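PDB 5BY3: BtGH115A from Bacteroides thetaiotaomicron, which acts as a family GH115 4-O-methyl-alpha-glucuronidase with specificity for decorated arabinogalactans. Local coordinates for residues P213-C218 / S242-M247; F166-D171 / G389-V394. All blocks are in the same frame, centred on the assembly; numbering follows the deposited sequence.

Contact 1 of 2, residues P213-C218 / S242-M247; sequences PAMHEC and SHCEPM
Met215, a selenomethionine, lies obliquely across the carboxylate of Glu245, and this apolar-on-polar packing makes up most of the contact. Its CB stands 3.3 Å from Glu245 OE2 and its CG 3.4 Å from Glu245 OE1, both on the same side of the carboxylate plane. With chi1 at 55° CG sits between the backbone N and the carbonyl carbon, and further bends at chi2 and chi3 turn its end toward the 242-245 turn. CE then reaches Cys244 SG at 3.6 Å, the apolar part of the contact, and also comes within 4.0 Å of Ser242 OG.

Hydrogen bonds organise the receiving side. Ser242 to Glu245 is a type I beta turn, and Glu245 OE1 accepts twice from Ser242. The hydroxyl OG meets its anti lone pair at 3.1 Å, while the backbone N, also 3.1 Å away, donates from above the plane on the side away from Met215, nearly straight at 165°.

Two donors thus fix the rotation of the carboxylate, while Met215 backs its other side with carbon alone. The contact packs the loops at the C-terminal ends of adjacent barrel strands 210-212 and 238-239; its chemistry implies a buried acid steered by its own turn.

Contact 2 of 2, residues F166-D171 / G389-V394; sequences FINDED and GVYYHV
Phe166 meets the hydroxyl of Tyr391 at the edge of its ring, near the ring plane, with Tyr391 OH 3.4 Å from both CD2 and CE2. One face of the phenyl ring carries Asn168 CB, 3.7 Å above the plane and displaced toward the rim. On the phenol, His393 ND1 lies over one face, 4.2 Å above the plane and likewise off centre, whereas Phe166 approaches obliquely, CD2 to Tyr391 CE1 at 3.7 Å. The phenol hydroxyl thus points at the rim of the phenyl ring, and the two rings meet obliquely.

Both side chains leave their strands with CG anti to the backbone N (chi1 174° for Phe166, 169° for Tyr391), which carries the rings toward each other although the nearest CA atoms, those of these two residues, are 9.2 Å apart. Beyond the ring contacts, Asn168 ND2 comes no nearer than 4.3 Å to Tyr391 OH. The buried phenol oxygen has its hydrogen-bond partner in Asn433 ND2. A leucine in place of Tyr391 would probably leave the Asn433 amide without this mate and open a gap beside the edge of Phe166.

Trp212 joins the cluster, edge-to-face with Phe166 and inclined to Tyr391. Nickel, bound at Leu404 and Asp436, is about 9 Å from the side chain of Asn168. Phe166 ends strand 162-166, and Tyr391 belongs to strand 388-393. Between them in the parallel eight-stranded sheet, a TIM-type barrel by family, runs strand 429-433, to whose end Phe166 is tied by backbone bonds with Leu432 and Val434. The rings bridge this middle strand from the barrel interior, while Val390 and Tyr392 turn to helix 411-423 outside.

In the fold
Both contacts are buried and belong to the same barrel, with centres 11 Å apart, and contact 1 is nested within the chain loop closed by contact 2. Contact 2 is the more central, about 8 Å from the chain centre against 18 Å, and joins two strands and a following loop through oblique aromatic packing with a phenol hydroxyl at the phenyl rim. Contact 1 instead pairs loops after neighbouring strands 210-212 and 238-239, where the packing is aliphatic chain on carboxylate rather than ring on ring. The two meet directly through polar groups: His216 ND1 probably bonds Asp171 OD1 at 2.7 Å, and His216 N probably bonds Glu170 OE2, linking the loops 213-218 and 166-171.

Contact 1 of 2, residues P213-C218 / S242-M247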
ATOM      1  N   PRO A 213       1.117  -9.629  11.662  1.00 47.51           N
ATOM      2  CA  PRO A 213       2.542  -9.978  11.779  1.00 45.90           C
ATOM      3  C   PRO A 213       3.003 -10.866  10.636  1.00 43.37           C
ATOM      4  O   PRO A 213       2.152 -11.430   9.970  1.00 43.44           O
ATOM      5  CB  PRO A 213       2.583 -10.762  13.085  1.00 53.37           C
ATOM      6  CG  PRO A 213       1.222 -11.404  13.176  1.00 49.59           C
ATOM      7  CD  PRO A 213       0.279 -10.376  12.629  1.00 46.75           C
ATOM      8  N   ALA A 214       4.324 -10.980  10.409  1.00 46.37           N
ATOM      9  CA  ALA A 214       4.918 -11.956   9.429  1.00 41.75           C
ATOM     10  C   ALA A 214       4.480 -13.343   9.784  1.00 45.94           C
ATOM     11  O   ALA A 214       4.357 -13.661  10.969  1.00 51.11           O
ATOM     12  CB  ALA A 214       6.440 -11.913   9.459  1.00 38.10           C
HETATM   13  N   MSE A 215       4.293 -14.192   8.785  1.00 47.82           N
HETATM   14  CA  MSE A 215       3.649 -15.483   9.019  1.00 47.07           C
HETATM   15  C   MSE A 215       4.045 -16.497   8.004  1.00 45.93           C
HETATM   16  O   MSE A 215       3.470 -17.589   7.943  1.00 44.50           O
HETATM   17  CB  MSE A 215       2.109 -15.294   9.041  1.00 45.97           C
HETATM   18  CG  MSE A 215       1.440 -14.619   7.835  1.00 44.88           C
HETATM   19 SE   MSE A 215       1.535 -15.683   6.173  1.00 45.47          SE
HETATM   20  CE  MSE A 215      -0.173 -16.674   6.258  1.00 47.93           C
ATOM     21  N   HIS A 216       5.014 -16.151   7.175  1.00 46.75           N
ATOM     22  CA  HIS A 216       5.535 -17.108   6.219  1.00 48.06           C
ATOM     23  C   HIS A 216       6.193 -18.280   6.936  1.00 50.87           C
ATOM     24  O   HIS A 216       6.743 -18.115   8.025  1.00 42.27           O
ATOM     25  CB  HIS A 216       6.508 -16.414   5.262  1.00 47.54           C
ATOM     26  CG  HIS A 216       5.873 -16.004   3.969  1.00 50.69           C
ATOM     27  ND1 HIS A 216       6.582 -15.892   2.790  1.00 54.29           N
ATOM     28  CD2 HIS A 216       4.587 -15.719   3.662  1.00 47.14           C
ATOM     29  CE1 HIS A 216       5.761 -15.544   1.818  1.00 51.60           C
ATOM     30  NE2 HIS A 216       4.543 -15.433   2.323  1.00 51.76           N
ATOM     31  N   GLU A 217       6.122 -19.457   6.309  1.00 64.80           N
ATOM     32  CA  GLU A 217       6.746 -20.701   6.813  1.00 68.46           C
ATOM     33  C   GLU A 217       8.183 -20.506   7.319  1.00 63.89           C
ATOM     34  O   GLU A 217       8.527 -21.021   8.377  1.00 68.41           O
ATOM     35  CB  GLU A 217       6.603 -21.892   5.823  1.00 77.78           C
ATOM     36  CG  GLU A 217       6.733 -21.583   4.316  1.00 92.42           C
ATOM     37  CD  GLU A 217       5.507 -20.888   3.680  1.00 90.45           C
ATOM     38  OE1 GLU A 217       5.689 -19.832   3.019  1.00 81.28           O
ATOM     39  OE2 GLU A 217       4.367 -21.394   3.821  1.00 84.13           O
ATOM     40  N   CYS A 218       8.977 -19.694   6.621  1.00 58.53           N
ATOM     41  CA  CYS A 218      10.327 -19.275   7.079  1.00 60.15           C
ATOM     42  C   CYS A 218      10.434 -18.476   8.406  1.00 56.63           C
ATOM     43  O   CYS A 218      11.532 -18.260   8.902  1.00 57.98           O
ATOM     44  CB  CYS A 218      11.023 -18.474   5.965  1.00 60.74           C
ATOM     45  SG  CYS A 218      10.391 -16.781   5.742  1.00 62.94           S
ATOM     46  N   SER A 242      -4.266 -12.633   8.560  1.00 44.45           N
ATOM     47  CA  SER A 242      -4.772 -12.635   7.174  1.00 48.92           C
ATOM     48  C   SER A 242      -5.940 -13.578   6.899  1.00 48.53           C
ATOM     49  O   SER A 242      -6.401 -14.312   7.802  1.00 46.53           O
ATOM     50  CB  SER A 242      -3.632 -12.875   6.171  1.00 51.50           C
ATOM     51  OG  SER A 242      -3.368 -14.254   6.036  1.00 61.17           O
ATOM     52  N   HIS A 243      -6.381 -13.560   5.637  1.00 45.70           N
ATOM     53  CA  HIS A 243      -7.554 -14.320   5.119  1.00 48.90           C
ATOM     54  C   HIS A 243      -7.482 -15.835   5.376  1.00 46.91           C
ATOM     55  O   HIS A 243      -8.492 -16.532   5.257  1.00 44.83           O
ATOM     56  CB  HIS A 243      -7.674 -14.057   3.621  1.00 50.11           C
ATOM     57  CG  HIS A 243      -6.339 -13.943   2.956  1.00 58.29           C
ATOM     58  ND1 HIS A 243      -5.584 -15.048   2.620  1.00 59.02           N
ATOM     59  CD2 HIS A 243      -5.571 -12.866   2.677  1.00 53.37           C
ATOM     60  CE1 HIS A 243      -4.425 -14.655   2.129  1.00 56.77           C
ATOM     61  NE2 HIS A 243      -4.393 -13.337   2.147  1.00 57.40           N
ATOM     62  N   CYS A 244      -6.295 -16.326   5.744  1.00 44.60           N
ATOM     63  CA  CYS A 244      -6.072 -17.746   6.052  1.00 42.29           C
ATOM     64  C   CYS A 244      -5.514 -17.963   7.470  1.00 45.10           C
ATOM     65  O   CYS A 244      -4.833 -18.974   7.754  1.00 41.65           O
ATOM     66  CB  CYS A 244      -5.080 -18.327   5.040  1.00 44.16           C
ATOM     67  SG  CYS A 244      -3.434 -17.553   5.155  1.00 49.42           S
ATOM     68  N   GLU A 245      -5.757 -16.997   8.358  1.00 48.72           N
ATOM     69  CA  GLU A 245      -5.253 -17.087   9.733  1.00 45.06           C
ATOM     70  C   GLU A 245      -6.380 -16.733  10.721  1.00 44.19           C
ATOM     71  O   GLU A 245      -6.307 -15.705  11.449  1.00 41.30           O
ATOM     72  CB  GLU A 245      -4.056 -16.180   9.925  1.00 45.60           C
ATOM     73  CG  GLU A 245      -2.772 -16.568   9.247  1.00 50.40           C
ATOM     74  CD  GLU A 245      -1.746 -15.480   9.457  1.00 58.15           C
ATOM     75  OE1 GLU A 245      -1.817 -14.456   8.721  1.00 67.06           O
ATOM     76  OE2 GLU A 245      -0.905 -15.616  10.379  1.00 55.60           O
ATOM     77  N   PRO A 246      -7.409 -17.607  10.762  1.00 42.61           N
ATOM     78  CA  PRO A 246      -8.653 -17.438  11.497  1.00 39.73           C
ATOM     79  C   PRO A 246      -8.534 -17.109  12.952  1.00 39.81           C
ATOM     80  O   PRO A 246      -9.315 -16.279  13.420  1.00 42.37           O
ATOM     81  CB  PRO A 246      -9.338 -18.794  11.364  1.00 43.16           C
ATOM     82  CG  PRO A 246      -8.764 -19.393  10.138  1.00 43.86           C
ATOM     83  CD  PRO A 246      -7.336 -18.950  10.156  1.00 40.65           C
HETATM   84  N   MSE A 247      -7.608 -17.734  13.701  1.00 38.49           N
HETATM   85  CA  MSE A 247      -8.250 -17.203  14.972  1.00 45.64           C
HETATM   86  C   MSE A 247      -7.148 -16.683  15.776  1.00 48.60           C
HETATM   87  O   MSE A 247      -6.698 -17.346  16.720  1.00 50.93           O
HETATM   88  CB  MSE A 247      -9.060 -18.172  15.886  1.00 46.95           C
HETATM   89  CG  MSE A 247     -10.443 -18.575  15.397  1.00 44.79           C
HETATM   90 SE   MSE A 247     -11.777 -17.215  15.895  1.00 60.60          SE
HETATM   91  CE  MSE A 247     -11.627 -17.673  17.777  1.00 41.26           C
TER

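Contact 2 of 2, residues F166-D171 / G389-V394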
ATOM      1  N   PHE A 166       0.497  -5.241   6.914  1.00 37.00           N
ATOM      2  CA  PHE A 166       0.790  -6.643   6.937  1.00 35.45           C
ATOM      3  C   PHE A 166       2.259  -6.892   6.461  1.00 35.60           C
ATOM      4  O   PHE A 166       2.541  -6.728   5.287  1.00 35.60           O
ATOM      5  CB  PHE A 166      -0.286  -7.331   6.022  1.00 35.95           C
ATOM      6  CG  PHE A 166      -0.081  -8.825   5.789  1.00 33.92           C
ATOM      7  CD1 PHE A 166       0.580  -9.643   6.728  1.00 33.90           C
ATOM      8  CD2 PHE A 166      -0.577  -9.420   4.621  1.00 31.55           C
ATOM      9  CE1 PHE A 166       0.759 -11.009   6.499  1.00 32.15           C
ATOM     10  CE2 PHE A 166      -0.402 -10.781   4.389  1.00 32.78           C
ATOM     11  CZ  PHE A 166       0.245 -11.585   5.348  1.00 31.97           C
ATOM     12  N   ILE A 167       3.188  -7.276   7.354  1.00 37.52           N
ATOM     13  CA  ILE A 167       4.497  -7.722   6.888  1.00 40.48           C
ATOM     14  C   ILE A 167       4.303  -9.116   6.261  1.00 42.74           C
ATOM     15  O   ILE A 167       3.828 -10.028   6.941  1.00 41.35           O
ATOM     16  CB  ILE A 167       5.606  -7.755   7.978  1.00 42.21           C
ATOM     17  CG1 ILE A 167       6.145  -6.383   8.351  1.00 43.28           C
ATOM     18  CG2 ILE A 167       6.849  -8.467   7.459  1.00 38.76           C
ATOM     19  CD1 ILE A 167       5.130  -5.389   8.824  1.00 52.79           C
ATOM     20  N   ASN A 168       4.676  -9.249   4.981  1.00 40.18           N
ATOM     21  CA  ASN A 168       4.456 -10.452   4.144  1.00 38.35           C
ATOM     22  C   ASN A 168       5.572 -10.575   3.147  1.00 37.91           C
ATOM     23  O   ASN A 168       6.251  -9.600   2.884  1.00 42.37           O
ATOM     24  CB  ASN A 168       3.152 -10.289   3.347  1.00 38.73           C
ATOM     25  CG  ASN A 168       2.600 -11.600   2.800  1.00 37.56           C
ATOM     26  OD1 ASN A 168       2.729 -12.662   3.418  1.00 40.43           O
ATOM     27  ND2 ASN A 168       1.919 -11.518   1.671  1.00 37.85           N
ATOM     28  N   ASP A 169       5.773 -11.752   2.559  1.00 37.83           N
ATOM     29  CA  ASP A 169       6.849 -11.921   1.565  1.00 38.68           C
ATOM     30  C   ASP A 169       8.231 -11.462   2.088  1.00 39.71           C
ATOM     31  O   ASP A 169       9.094 -10.960   1.323  1.00 45.68           O
ATOM     32  CB  ASP A 169       6.476 -11.218   0.249  1.00 37.37           C
ATOM     33  CG  ASP A 169       5.156 -11.746  -0.353  1.00 44.13           C
ATOM     34  OD1 ASP A 169       5.008 -12.991  -0.531  1.00 45.36           O
ATOM     35  OD2 ASP A 169       4.261 -10.912  -0.656  1.00 41.63           O
ATOM     36  N   GLU A 170       8.430 -11.698   3.388  1.00 37.34           N
ATOM     37  CA  GLU A 170       9.552 -11.226   4.174  1.00 39.74           C
ATOM     38  C   GLU A 170      10.819 -12.093   4.075  1.00 38.80           C
ATOM     39  O   GLU A 170      11.820 -11.761   4.742  1.00 39.75           O
ATOM     40  CB  GLU A 170       9.134 -11.075   5.663  1.00 45.35           C
ATOM     41  CG  GLU A 170       8.944 -12.398   6.442  1.00 49.13           C
ATOM     42  CD  GLU A 170       7.534 -13.006   6.387  1.00 51.46           C
ATOM     43  OE1 GLU A 170       6.810 -12.759   5.421  1.00 55.23           O
ATOM     44  OE2 GLU A 170       7.131 -13.745   7.325  1.00 55.43           O
ATOM     45  N   ASP A 171      10.778 -13.167   3.267  1.00 37.59           N
ATOM     46  CA  ASP A 171      11.857 -14.184   3.228  1.00 41.38           C
ATOM     47  C   ASP A 171      13.226 -13.604   2.848  1.00 44.62           C
ATOM     48  O   ASP A 171      14.235 -14.238   3.163  1.00 47.30           O
ATOM     49  CB  ASP A 171      11.612 -15.334   2.225  1.00 44.52           C
ATOM     50  CG  ASP A 171      10.259 -16.056   2.378  1.00 44.66           C
ATOM     51  OD1 ASP A 171       9.231 -15.430   2.699  1.00 45.94           O
ATOM     52  OD2 ASP A 171      10.231 -17.279   2.089  1.00 43.73           O
ATOM     53  N   GLY A 389     -14.240  -3.240   5.078  1.00 41.84           N
ATOM     54  CA  GLY A 389     -12.806  -3.037   4.998  1.00 45.54           C
ATOM     55  C   GLY A 389     -12.188  -3.334   3.631  1.00 54.07           C
ATOM     56  O   GLY A 389     -12.879  -3.769   2.693  1.00 58.06           O
ATOM     57  N   VAL A 390     -10.881  -3.083   3.520  1.00 50.10           N
ATOM     58  CA  VAL A 390     -10.095  -3.425   2.327  1.00 46.66           C
ATOM     59  C   VAL A 390      -8.665  -3.835   2.688  1.00 45.69           C
ATOM     60  O   VAL A 390      -8.032  -3.222   3.572  1.00 48.16           O
ATOM     61  CB  VAL A 390     -10.143  -2.326   1.211  1.00 46.15           C
ATOM     62  CG1 VAL A 390      -9.407  -1.044   1.600  1.00 40.51           C
ATOM     63  CG2 VAL A 390      -9.652  -2.871  -0.127  1.00 43.88           C
ATOM     64  N   TYR A 391      -8.223  -4.904   2.019  1.00 39.48           N
ATOM     65  CA  TYR A 391      -6.895  -5.434   2.066  1.00 37.12           C
ATOM     66  C   TYR A 391      -6.309  -5.122   0.692  1.00 39.12           C
ATOM     67  O   TYR A 391      -6.785  -5.654  -0.320  1.00 39.16           O
ATOM     68  CB  TYR A 391      -6.936  -6.942   2.319  1.00 39.21           C
ATOM     69  CG  TYR A 391      -5.617  -7.686   2.135  1.00 40.16           C
ATOM     70  CD1 TYR A 391      -4.378  -7.158   2.616  1.00 38.26           C
ATOM     71  CD2 TYR A 391      -5.598  -8.938   1.515  1.00 41.03           C
ATOM     72  CE1 TYR A 391      -3.171  -7.869   2.448  1.00 38.69           C
ATOM     73  CE2 TYR A 391      -4.394  -9.649   1.348  1.00 41.80           C
ATOM     74  CZ  TYR A 391      -3.189  -9.113   1.799  1.00 40.19           C
ATOM     75  OH  TYR A 391      -2.021  -9.835   1.606  1.00 43.57           O
ATOM     76  N   TYR A 392      -5.290  -4.242   0.688  1.00 40.45           N
ATOM     77  CA  TYR A 392      -4.652  -3.674  -0.506  1.00 37.20           C
ATOM     78  C   TYR A 392      -3.177  -4.080  -0.578  1.00 35.63           C
ATOM     79  O   TYR A 392      -2.543  -4.252   0.467  1.00 33.66           O
ATOM     80  CB  TYR A 392      -4.758  -2.151  -0.469  1.00 36.03           C
ATOM     81  CG  TYR A 392      -4.615  -1.427  -1.819  1.00 38.81           C
ATOM     82  CD1 TYR A 392      -5.710  -1.239  -2.651  1.00 38.82           C
ATOM     83  CD2 TYR A 392      -3.391  -0.898  -2.232  1.00 39.85           C
ATOM     84  CE1 TYR A 392      -5.586  -0.564  -3.861  1.00 41.14           C
ATOM     85  CE2 TYR A 392      -3.263  -0.219  -3.429  1.00 39.86           C
ATOM     86  CZ  TYR A 392      -4.369  -0.056  -4.238  1.00 42.78           C
ATOM     87  OH  TYR A 392      -4.268   0.615  -5.426  1.00 38.77           O
ATOM     88  N   HIS A 393      -2.645  -4.214  -1.799  1.00 33.21           N
ATOM     89  CA  HIS A 393      -1.261  -4.635  -2.020  1.00 38.09           C
ATOM     90  C   HIS A 393      -0.398  -3.544  -2.624  1.00 37.21           C
ATOM     91  O   HIS A 393      -0.751  -3.007  -3.669  1.00 37.70           O
ATOM     92  CB  HIS A 393      -1.190  -5.849  -2.962  1.00 38.79           C
ATOM     93  CG  HIS A 393      -1.566  -7.146  -2.325  1.00 42.75           C
ATOM     94  ND1 HIS A 393      -2.879  -7.525  -2.122  1.00 46.41           N
ATOM     95  CD2 HIS A 393      -0.804  -8.166  -1.870  1.00 40.43           C
ATOM     96  CE1 HIS A 393      -2.908  -8.721  -1.562  1.00 45.20           C
ATOM     97  NE2 HIS A 393      -1.662  -9.134  -1.401  1.00 44.79           N
ATOM     98  N   VAL A 394       0.725  -3.228  -1.980  1.00 34.55           N
ATOM     99  CA  VAL A 394       1.834  -2.502  -2.671  1.00 36.77           C
ATOM    100  C   VAL A 394       3.055  -3.418  -2.869  1.00 37.59           C
ATOM    101  O   VAL A 394       4.099  -3.000  -3.339  1.00 38.55           O
ATOM    102  CB  VAL A 394       2.251  -1.157  -2.002  1.00 35.53           C
ATOM    103  CG1 VAL A 394       1.115  -0.129  -2.065  1.00 31.05           C
ATOM    104  CG2 VAL A 394       2.745  -1.373  -0.584  1.00 34.16           C
TER